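PDB 4F1J: thrombospondin related anonymous protein from Plasmodium falciparum, which probably serves as a surface adhesin of the malaria parasite, its von Willebrand factor A domain, the part in this crystal, binding magnesium ions. Local coordinates for residues A[157-160]-A[161-165]; A[109-112]-A[113-116]; A[177-180]-A[181-185]. All coordinates share one frame; numbering follows the deposited sequence.

Interaction 1 (A[157-160]-A[161-165])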
ATOM      1  N   VAL A 157      12.778   7.013  -7.608  1.00 11.48           N
ATOM      2  CA  VAL A 157      12.868   5.585  -7.897  1.00 11.23           C
ATOM      3  C   VAL A 157      13.887   4.859  -7.008  1.00 11.25           C
ATOM      4  O   VAL A 157      13.605   3.774  -6.489  1.00 10.47           O
ATOM      5  CB  VAL A 157      13.165   5.359  -9.387  1.00 11.51           C
ATOM      6  CG1 VAL A 157      13.455   3.894  -9.677  1.00 12.09           C
ATOM      7  CG2 VAL A 157      12.024   5.889 -10.225  1.00 11.11           C
ATOM      8  N   ALA A 158      15.074   5.449  -6.839  1.00 11.41           N
ATOM      9  CA  ALA A 158      16.117   4.863  -5.998  1.00 11.19           C
ATOM     10  C   ALA A 158      15.582   4.613  -4.589  1.00 11.09           C
ATOM     11  O   ALA A 158      15.732   3.515  -4.035  1.00 10.84           O
ATOM     12  CB  ALA A 158      17.334   5.799  -5.948  1.00 10.63           C
ATOM     13  N   PHE A 159      14.926   5.617  -4.016  1.00 11.69           N
ATOM     14  CA  PHE A 159      14.427   5.441  -2.665  1.00 12.16           C
ATOM     15  C   PHE A 159      13.346   4.368  -2.594  1.00 11.44           C
ATOM     16  O   PHE A 159      13.322   3.583  -1.658  1.00 11.07           O
ATOM     17  CB  PHE A 159      13.864   6.718  -2.061  1.00 13.05           C
ATOM     18  CG  PHE A 159      13.162   6.469  -0.783  1.00 15.48           C
ATOM     19  CD1 PHE A 159      13.892   6.319   0.389  1.00 15.32           C
ATOM     20  CD2 PHE A 159      11.781   6.231  -0.756  1.00 15.06           C
ATOM     21  CE1 PHE A 159      13.257   6.039   1.572  1.00 17.07           C
ATOM     22  CE2 PHE A 159      11.165   5.950   0.410  1.00 15.05           C
ATOM     23  CZ  PHE A 159      11.905   5.842   1.589  1.00 15.57           C
ATOM     24  N   ASN A 160      12.427   4.353  -3.556  1.00 11.04           N
ATOM     25  CA  ASN A 160      11.387   3.327  -3.540  1.00 10.32           C
ATOM     26  C   ASN A 160      11.990   1.919  -3.626  1.00 10.22           C
ATOM     27  O   ASN A 160      11.564   1.003  -2.932  1.00  9.99           O
ATOM     28  CB  ASN A 160      10.421   3.535  -4.694  1.00  9.11           C
ATOM     29  CG  ASN A 160       9.599   4.811  -4.568  1.00  9.43           C
ATOM     30  OD1 ASN A 160       9.432   5.382  -3.490  1.00  9.97           O
ATOM     31  ND2 ASN A 160       9.100   5.271  -5.699  1.00 11.93           N
ATOM     32  N   ARG A 161      12.983   1.751  -4.499  1.00  9.67           N
ATOM     33  CA  ARG A 161      13.666   0.480  -4.658  1.00 11.06           C
ATOM     34  C   ARG A 161      14.411   0.068  -3.393  1.00 11.43           C
ATOM     35  O   ARG A 161      14.298  -1.086  -2.989  1.00 12.33           O
ATOM     36  CB  ARG A 161      14.566   0.525  -5.895  1.00 10.24           C
ATOM     37  CG  ARG A 161      13.755   0.478  -7.205  1.00 11.16           C
ATOM     38  CD  ARG A 161      14.635   0.650  -8.439  1.00 12.59           C
ATOM     39  NE  ARG A 161      15.552  -0.473  -8.558  1.00 14.47           N
ATOM     40  CZ  ARG A 161      15.410  -1.512  -9.386  1.00 16.47           C
ATOM     41  NH1 ARG A 161      14.429  -1.581 -10.275  1.00 18.75           N
ATOM     42  NH2 ARG A 161      16.303  -2.476  -9.348  1.00 15.69           N
ATOM     43  N   PHE A 162      15.108   1.018  -2.753  1.00 12.58           N
ATOM     44  CA  PHE A 162      15.815   0.776  -1.480  1.00 12.48           C
ATOM     45  C   PHE A 162      14.781   0.291  -0.427  1.00 13.07           C
ATOM     46  O   PHE A 162      14.987  -0.722   0.271  1.00 13.17           O
ATOM     47  CB  PHE A 162      16.487   2.056  -0.915  1.00 14.51           C
ATOM     48  CG  PHE A 162      17.806   2.469  -1.542  1.00 16.83           C
ATOM     49  CD1 PHE A 162      18.887   1.595  -1.621  1.00 18.59           C
ATOM     50  CD2 PHE A 162      18.008   3.817  -1.917  1.00 19.86           C
ATOM     51  CE1 PHE A 162      20.117   2.018  -2.142  1.00 19.25           C
ATOM     52  CE2 PHE A 162      19.239   4.255  -2.439  1.00 19.29           C
ATOM     53  CZ  PHE A 162      20.290   3.356  -2.548  1.00 17.95           C
ATOM     54  N   LEU A 163      13.658   1.013  -0.342  1.00 12.18           N
ATOM     55  CA  LEU A 163      12.590   0.688   0.627  1.00 11.64           C
ATOM     56  C   LEU A 163      12.098  -0.752   0.544  1.00 10.87           C
ATOM     57  O   LEU A 163      11.865  -1.381   1.585  1.00 11.05           O
ATOM     58  CB  LEU A 163      11.397   1.634   0.493  1.00 11.34           C
ATOM     59  CG  LEU A 163      10.404   1.582   1.651  1.00 13.44           C
ATOM     60  CD1 LEU A 163      11.074   2.096   2.888  1.00 13.62           C
ATOM     61  CD2 LEU A 163       9.164   2.405   1.295  1.00 11.03           C
ATOM     62  N   VAL A 164      11.955  -1.276  -0.675  1.00 10.63           N
ATOM     63  CA  VAL A 164      11.411  -2.622  -0.891  1.00 10.99           C
ATOM     64  C   VAL A 164      12.499  -3.694  -0.913  1.00 11.84           C
ATOM     65  O   VAL A 164      12.194  -4.849  -1.128  1.00 13.68           O
ATOM     66  CB  VAL A 164      10.530  -2.686  -2.172  1.00 10.64           C
ATOM     67  CG1 VAL A 164       9.413  -1.616  -2.112  1.00  8.30           C
ATOM     68  CG2 VAL A 164      11.339  -2.525  -3.431  1.00 10.02           C
ATOM     69  N   GLY A 165      13.748  -3.304  -0.662  1.00 13.19           N
ATOM     70  CA  GLY A 165      14.836  -4.260  -0.540  1.00 13.71           C
ATOM     71  C   GLY A 165      15.614  -4.540  -1.810  1.00 14.06           C
ATOM     72  O   GLY A 165      16.402  -5.509  -1.850  1.00 15.40           O
TER
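Phe159 and Leu163 both carry CG anti to the backbone N (chi1 171° and -166°), which swings ring and isobutyl group off the same flank of the helix, one turn apart. There the two side chains slant past one another, and Phe159 CZ lies 4.1 Å from Leu163 CD1. On another flank Val157 and Arg161 run side by side in the same direction: Val157 CG1 packs on the aliphatic stem of the arginine at CD, 3.7 Å away. The arginine then bends at chi3, and its NE and NH2 bond the carbonyl oxygens of His167 and Gly171, so the guanidinium is tethered to the loop that follows. Phe162 has CG beside its own backbone N, which lays ring atom CD2 only 3.1 Å from Ala158 O, while CE2 reaches Ala158 CB at 4.3 Å.

Four successive i to i+4 backbone bonds carry these side chains. Three are short and nearly straight; the last, Val164 N to Asn160 O, lengthens to 3.2 Å and bends to 144° as the helix runs out. Gly165, with positive phi, ends the helix in a Schellman motif; one of the bonds back into the last turn runs from Gly165 N to Phe162 O, 3.0 Å.

Helix 157-163 is the helical part of the crossover between strands 145-151 and 176-179 in a beta-alpha-beta unit. Phe159 and Leu163 pack against Leu133 of helix 129-141, Leu163 and Val164 rest on Val148 of strand 145-151, and Val157 and Arg161 lean on Tyr176 of strand 176-179, whose OH also takes a bond from Asn160 ND2.

Interaction 2 (A[109-112]-A[113-116])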
ATOM      1  N   ILE A 109      -2.117  -8.154  16.565  1.00 10.72           N
ATOM      2  CA  ILE A 109      -3.385  -8.090  15.860  1.00 10.50           C
ATOM      3  C   ILE A 109      -3.345  -8.935  14.590  1.00 10.10           C
ATOM      4  O   ILE A 109      -4.363  -9.510  14.178  1.00 10.62           O
ATOM      5  CB  ILE A 109      -3.740  -6.627  15.499  1.00 10.75           C
ATOM      6  CG1 ILE A 109      -3.743  -5.723  16.740  1.00 12.33           C
ATOM      7  CG2 ILE A 109      -5.130  -6.549  14.798  1.00 10.83           C
ATOM      8  CD1 ILE A 109      -4.626  -6.166  17.835  1.00 13.47           C
ATOM      9  N   ASN A 110      -2.187  -8.987  13.945  1.00  9.15           N
ATOM     10  CA  ASN A 110      -2.024  -9.763  12.733  1.00  8.94           C
ATOM     11  C   ASN A 110      -2.194 -11.262  13.002  1.00  9.94           C
ATOM     12  O   ASN A 110      -1.967 -11.713  14.146  1.00  9.07           O
ATOM     13  CB  ASN A 110      -0.631  -9.502  12.139  1.00  9.88           C
ATOM     14  CG  ASN A 110       0.465 -10.002  13.027  1.00  8.80           C
ATOM     15  OD1 ASN A 110       0.617  -9.511  14.149  1.00  9.99           O
ATOM     16  ND2 ASN A 110       1.207 -11.008  12.572  1.00 12.28           N
ATOM     17  N   ARG A 111      -2.582 -12.013  11.967  1.00 10.01           N
ATOM     18  CA  ARG A 111      -2.465 -13.472  11.991  1.00 10.94           C
ATOM     19  C   ARG A 111      -0.986 -13.856  11.969  1.00 11.50           C
ATOM     20  O   ARG A 111      -0.270 -13.548  11.023  1.00 11.67           O
ATOM     21  CB  ARG A 111      -3.197 -14.108  10.804  1.00 10.38           C
ATOM     22  CG  ARG A 111      -4.686 -13.941  10.846  1.00 10.15           C
ATOM     23  CD  ARG A 111      -5.321 -14.486   9.573  1.00 11.65           C
ATOM     24  NE  ARG A 111      -4.957 -13.696   8.411  1.00  9.98           N
ATOM     25  CZ  ARG A 111      -5.191 -14.033   7.153  1.00 12.03           C
ATOM     26  NH1 ARG A 111      -5.850 -15.167   6.841  1.00 13.15           N
ATOM     27  NH2 ARG A 111      -4.793 -13.229   6.202  1.00 10.21           N
ATOM     28  N   GLU A 112      -0.517 -14.507  13.036  1.00 14.10           N
ATOM     29  CA  GLU A 112       0.854 -14.979  13.101  1.00 15.40           C
ATOM     30  C   GLU A 112       1.145 -15.954  11.975  1.00 15.86           C
ATOM     31  O   GLU A 112       2.273 -16.029  11.498  1.00 17.24           O
ATOM     32  CB  GLU A 112       1.105 -15.690  14.434  1.00 15.16           C
ATOM     33  CG  GLU A 112       1.122 -14.806  15.624  1.00 15.86           C
ATOM     34  CD  GLU A 112       1.396 -15.611  16.898  1.00 16.41           C
ATOM     35  OE1 GLU A 112       0.741 -16.657  17.050  1.00 15.35           O
ATOM     36  OE2 GLU A 112       2.267 -15.222  17.709  1.00 16.78           O
ATOM     37  N   ASN A 113       0.126 -16.675  11.530  1.00 16.76           N
ATOM     38  CA  ASN A 113       0.276 -17.691  10.502  1.00 17.39           C
ATOM     39  C   ASN A 113       0.344 -17.083   9.097  1.00 16.66           C
ATOM     40  O   ASN A 113       0.767 -17.765   8.177  1.00 17.92           O
ATOM     41  CB  ASN A 113      -0.888 -18.713  10.591  1.00 18.65           C
ATOM     42  CG  ASN A 113      -0.537 -20.083   9.991  1.00 22.56           C
ATOM     43  OD1 ASN A 113       0.284 -20.814  10.553  1.00 29.64           O
ATOM     44  ND2 ASN A 113      -1.185 -20.450   8.870  1.00 25.94           N
ATOM     45  N   ALA A 114      -0.072 -15.813   8.939  1.00 14.21           N
ATOM     46  CA  ALA A 114      -0.151 -15.164   7.634  1.00 14.09           C
ATOM     47  C   ALA A 114       1.137 -14.457   7.249  1.00 13.19           C
ATOM     48  O   ALA A 114       1.827 -13.895   8.120  1.00 12.78           O
ATOM     49  CB  ALA A 114      -1.303 -14.157   7.637  1.00 12.13           C
ATOM     50  N   ASN A 115       1.450 -14.474   5.951  1.00 12.77           N
ATOM     51  CA  ASN A 115       2.460 -13.609   5.374  1.00 13.46           C
ATOM     52  C   ASN A 115       2.018 -12.166   5.651  1.00 12.20           C
ATOM     53  O   ASN A 115       0.824 -11.888   5.681  1.00 11.44           O
ATOM     54  CB  ASN A 115       2.579 -13.795   3.857  1.00 14.41           C
ATOM     55  CG  ASN A 115       3.138 -15.150   3.459  1.00 19.70           C
ATOM     56  OD1 ASN A 115       4.138 -15.596   4.005  1.00 24.44           O
ATOM     57  ND2 ASN A 115       2.492 -15.805   2.475  1.00 24.70           N
ATOM     58  N   GLN A 116       2.975 -11.293   5.935  1.00 11.07           N
ATOM     59  CA  GLN A 116       2.682  -9.885   6.207  1.00  9.77           C
ATOM     60  C   GLN A 116       3.253  -9.053   5.069  1.00  9.60           C
ATOM     61  O   GLN A 116       4.461  -9.107   4.801  1.00  9.64           O
ATOM     62  CB  GLN A 116       3.293  -9.450   7.540  1.00  9.54           C
ATOM     63  CG  GLN A 116       2.871 -10.309   8.731  1.00  8.98           C
ATOM     64  CD  GLN A 116       1.419 -10.121   9.067  1.00  9.58           C
ATOM     65  OE1 GLN A 116       0.980  -8.996   9.228  1.00 11.08           O
ATOM     66  NE2 GLN A 116       0.652 -11.219   9.183  1.00  8.94           N
TER
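Arg111 and Ala114 close a type I beta turn, and their side chains meet on its packed side. Ala114 N donates to Arg111 O at 3.1 Å. The two CB atoms, Arg111 CB and Ala114 CB, lie 3.7 Å apart. Beyond them the arginine bends back at chi3 (-67°), bringing one face of its guanidinium over the alanine methyl, with NE 3.8 Å from Ala114 CB. Next to the turn, Gln116 folds at chi2 (-69°) and turns its amide back along the chain, where NE2 donates to Ala114 O at 3.1 Å; the acceptor is close to the plane of the glutamine amide. Asn110 comes across this side chain at about a right angle, the two amide planes 74° apart. Asn110 CB lies 3.4 Å from Gln116 OE1, and Asn110 ND2 rests against the glutamine amide without bonding it, making instead a weak bond to Arg111 O.

The two central residues of the turn form its solvent side. Glu112 and Asn113 are exposed, and their side chains touch the other half of the turn only through CB; Glu112 reaches back to Arg108 in a salt bridge, and Asn113 bonds Glu7 through ND2.

Most of the polar groups on the packed side are thus spoken for. Asp9 takes a salt bridge from Arg111 NE and a hydrogen bond from Gln116 NE2, while Gln116 OE1 is bonded to Tyr11 OH. One carboxylate of the neighbouring strand 8-15 therefore joins both sides of the beta turn, and Asp9, together with Ala46 O at Arg111 NH2, probably fixes the position of the guanidinium over the alanine methyl.

Interaction 3 (A[177-180]-A[181-185]). With SO4 (sulfate ion), chain E.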
ATOM      1  N   ALA A 177       6.870  -1.020  -8.857  1.00 10.38           N
ATOM      2  CA  ALA A 177       6.486  -0.557 -10.179  1.00 10.04           C
ATOM      3  C   ALA A 177       6.144   0.910 -10.080  1.00 10.72           C
ATOM      4  O   ALA A 177       5.876   1.432  -8.987  1.00 10.31           O
ATOM      5  CB  ALA A 177       5.297  -1.383 -10.723  1.00 10.94           C
ATOM      6  N   ASP A 178       6.161   1.587 -11.222  1.00 11.21           N
ATOM      7  CA  ASP A 178       5.645   2.940 -11.266  1.00 11.73           C
ATOM      8  C   ASP A 178       4.858   3.194 -12.559  1.00 11.75           C
ATOM      9  O   ASP A 178       4.863   2.375 -13.495  1.00 12.56           O
ATOM     10  CB  ASP A 178       6.735   3.984 -10.947  1.00 12.37           C
ATOM     11  CG  ASP A 178       7.946   3.907 -11.857  1.00 13.91           C
ATOM     12  OD1 ASP A 178       7.777   3.684 -13.091  1.00 16.33           O
ATOM     13  OD2 ASP A 178       9.072   4.116 -11.353  1.00 13.94           O
ATOM     14  N   SER A 179       4.165   4.332 -12.579  1.00 11.75           N
ATOM     15  CA  SER A 179       3.228   4.673 -13.652  1.00 12.25           C
ATOM     16  C   SER A 179       2.963   6.167 -13.713  1.00 12.43           C
ATOM     17  O   SER A 179       2.963   6.851 -12.691  1.00 11.95           O
ATOM     18  CB  SER A 179       1.888   3.982 -13.412  1.00 12.43           C
ATOM     19  OG  SER A 179       0.971   4.237 -14.480  1.00 12.42           O
ATOM     20  N   ALA A 180       2.704   6.667 -14.917  1.00 12.44           N
ATOM     21  CA  ALA A 180       2.137   8.004 -15.082  1.00 12.72           C
ATOM     22  C   ALA A 180       0.709   7.937 -14.603  1.00 12.27           C
ATOM     23  O   ALA A 180       0.109   6.857 -14.634  1.00 12.75           O
ATOM     24  CB  ALA A 180       2.200   8.441 -16.552  1.00 13.27           C
ATOM     25  N   TRP A 181       0.153   9.072 -14.191  1.00 12.98           N
ATOM     26  CA  TRP A 181      -1.171   9.118 -13.621  1.00 12.64           C
ATOM     27  C   TRP A 181      -2.215   8.442 -14.524  1.00 14.23           C
ATOM     28  O   TRP A 181      -3.009   7.633 -14.071  1.00 14.21           O
ATOM     29  CB  TRP A 181      -1.585  10.568 -13.338  1.00 13.08           C
ATOM     30  CG  TRP A 181      -1.158  11.025 -11.998  1.00 11.90           C
ATOM     31  CD1 TRP A 181      -0.176  11.903 -11.705  1.00 12.63           C
ATOM     32  CD2 TRP A 181      -1.674  10.557 -10.743  1.00 12.90           C
ATOM     33  NE1 TRP A 181      -0.064  12.050 -10.347  1.00 13.33           N
ATOM     34  CE2 TRP A 181      -0.975  11.234  -9.730  1.00 12.46           C
ATOM     35  CE3 TRP A 181      -2.676   9.645 -10.383  1.00 11.46           C
ATOM     36  CZ2 TRP A 181      -1.224  11.014  -8.374  1.00 12.73           C
ATOM     37  CZ3 TRP A 181      -2.931   9.430  -9.043  1.00 12.39           C
ATOM     38  CH2 TRP A 181      -2.212  10.121  -8.045  1.00 12.73           C
ATOM     39  N   GLU A 182      -2.192   8.794 -15.809  1.00 15.03           N
ATOM     40  CA  GLU A 182      -3.208   8.314 -16.755  1.00 16.24           C
ATOM     41  C   GLU A 182      -3.194   6.797 -16.949  1.00 16.22           C
ATOM     42  O   GLU A 182      -4.228   6.230 -17.325  1.00 16.08           O
ATOM     43  CB  GLU A 182      -3.052   9.001 -18.111  1.00 17.39           C
ATOM     44  CG  GLU A 182      -1.689   8.866 -18.706  1.00 21.15           C
ATOM     45  CD  GLU A 182      -0.773  10.042 -18.417  1.00 24.82           C
ATOM     46  OE1 GLU A 182      -0.780  10.631 -17.274  1.00 23.35           O
ATOM     47  OE2 GLU A 182      -0.018  10.371 -19.370  1.00 28.39           O
ATOM     48  N   ASN A 183      -2.059   6.153 -16.641  1.00 14.79           N
ATOM     49  CA  ASN A 183      -1.830   4.751 -16.952  1.00 15.28           C
ATOM     50  C   ASN A 183      -1.930   3.798 -15.749  1.00 14.03           C
ATOM     51  O   ASN A 183      -1.743   2.592 -15.911  1.00 14.41           O
ATOM     52  CB  ASN A 183      -0.434   4.613 -17.584  1.00 15.27           C
ATOM     53  CG  ASN A 183      -0.223   3.298 -18.272  1.00 19.86           C
ATOM     54  OD1 ASN A 183       0.849   2.686 -18.143  1.00 26.76           O
ATOM     55  ND2 ASN A 183      -1.209   2.859 -19.054  1.00 22.56           N
ATOM     56  N   VAL A 184      -2.254   4.325 -14.565  1.00 13.13           N
ATOM     57  CA  VAL A 184      -2.159   3.508 -13.335  1.00 12.94           C
ATOM     58  C   VAL A 184      -2.967   2.213 -13.384  1.00 13.30           C
ATOM     59  O   VAL A 184      -2.507   1.191 -12.891  1.00 13.75           O
ATOM     60  CB  VAL A 184      -2.508   4.288 -12.057  1.00 12.88           C
ATOM     61  CG1 VAL A 184      -1.414   5.341 -11.799  1.00 12.31           C
ATOM     62  CG2 VAL A 184      -3.889   4.899 -12.103  1.00 11.82           C
ATOM     63  N   LYS A 185      -4.138   2.230 -14.016  1.00 13.63           N
ATOM     64  CA  LYS A 185      -4.984   1.029 -13.986  1.00 15.19           C
ATOM     65  C   LYS A 185      -4.452  -0.091 -14.888  1.00 15.40           C
ATOM     66  O   LYS A 185      -4.854  -1.249 -14.734  1.00 15.91           O
ATOM     67  CB  LYS A 185      -6.455   1.355 -14.308  1.00 15.62           C
ATOM     68  CG  LYS A 185      -7.207   1.969 -13.115  1.00 17.37           C
ATOM     69  CD  LYS A 185      -8.614   2.417 -13.502  1.00 18.46           C
ATOM     70  CE  LYS A 185      -9.576   1.251 -13.539  1.00 19.96           C
ATOM     71  NZ  LYS A 185     -10.922   1.725 -13.958  1.00 24.36           N
TER
HETATM   72  S   SO4 E 303       2.573  11.896 -15.004  1.00 36.55           S
HETATM   73  O1  SO4 E 303       2.208  12.195 -16.394  1.00 39.17           O
HETATM   74  O2  SO4 E 303       2.746  13.158 -14.275  1.00 38.63           O
HETATM   75  O3  SO4 E 303       1.480  11.167 -14.410  1.00 34.22           O
HETATM   76  O4  SO4 E 303       3.819  11.105 -15.018  1.00 36.94           O
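As strand 176-179 ends, the backbone turns from extended angles at Ser179 and Ala180 into a 3-10 segment at 181-183, and Asn183 N closes the bend by bonding Ala180 O at 3.0 Å. That carbonyl is gripped twice. Ser179, with OG anti to its own N (chi1 -177°), curls its hydroxyl forward and donates to the same Ala180 O at 2.8 Å, tilted 20° from the carbonyl plane, whereas Asn183 N comes from above the plane. Once bent over, the hydroxyl also lies against the following turn: Ser179 OG is 3.4 Å from Asn183 CB and 3.8 Å from Val184 CG1. Val184 brings this methyl up to Ala180 O as well, at 3.6 Å, so the accepting oxygen is lined by carbon on that flank.

On the outer side a sulfate, probably from the crystallisation liquor, sits at the start of the 3-10 segment. Trp181 N is directed at sulfate O3, but at 2.5 Å the separation is too short to be trusted, and the exact length of this bond is doubtful. The same oxygen lies 3.3 Å from Trp181 CD1, obliquely placed with respect to the indole. Glu182 folds back at chi2, and its carboxylate approaches Ala180 CB, with Glu182 OE1 3.8 Å away.

The indole of Trp181 packs on Asn24, His28 and Ala29 of helix 22-38 and also touches Asp123, a ligand of a magnesium ion; it is thus a neighbour of the metal site. Val184 touches Leu32 of that helix and Phe149 and Ile151 of strand 145-151, so the bend joins edge strand 176-179 to helix 184-200 against both elements.

How the interactions relate
Following the chain from the N terminus, interaction 2 comes first, turning the loop after helix 94-106 into strand 115-122. Interaction 1 follows as the short helix 157-163 between strands 145-151 and 176-179, and interaction 3 leads out of that last strand toward helix 184-200. Each is local and they stand in series, none nested in or crossing another. Interactions 1 and 3 touch, Val157 CG2 lying 3.6 Å from Asp178 OD2, so helix and edge strand meet directly. Interaction 2 is remote, its centre about 24 Å from that of interaction 1 and about 30 Å from that of interaction 3, yet interactions 2 and 3 both reach the one central sheet.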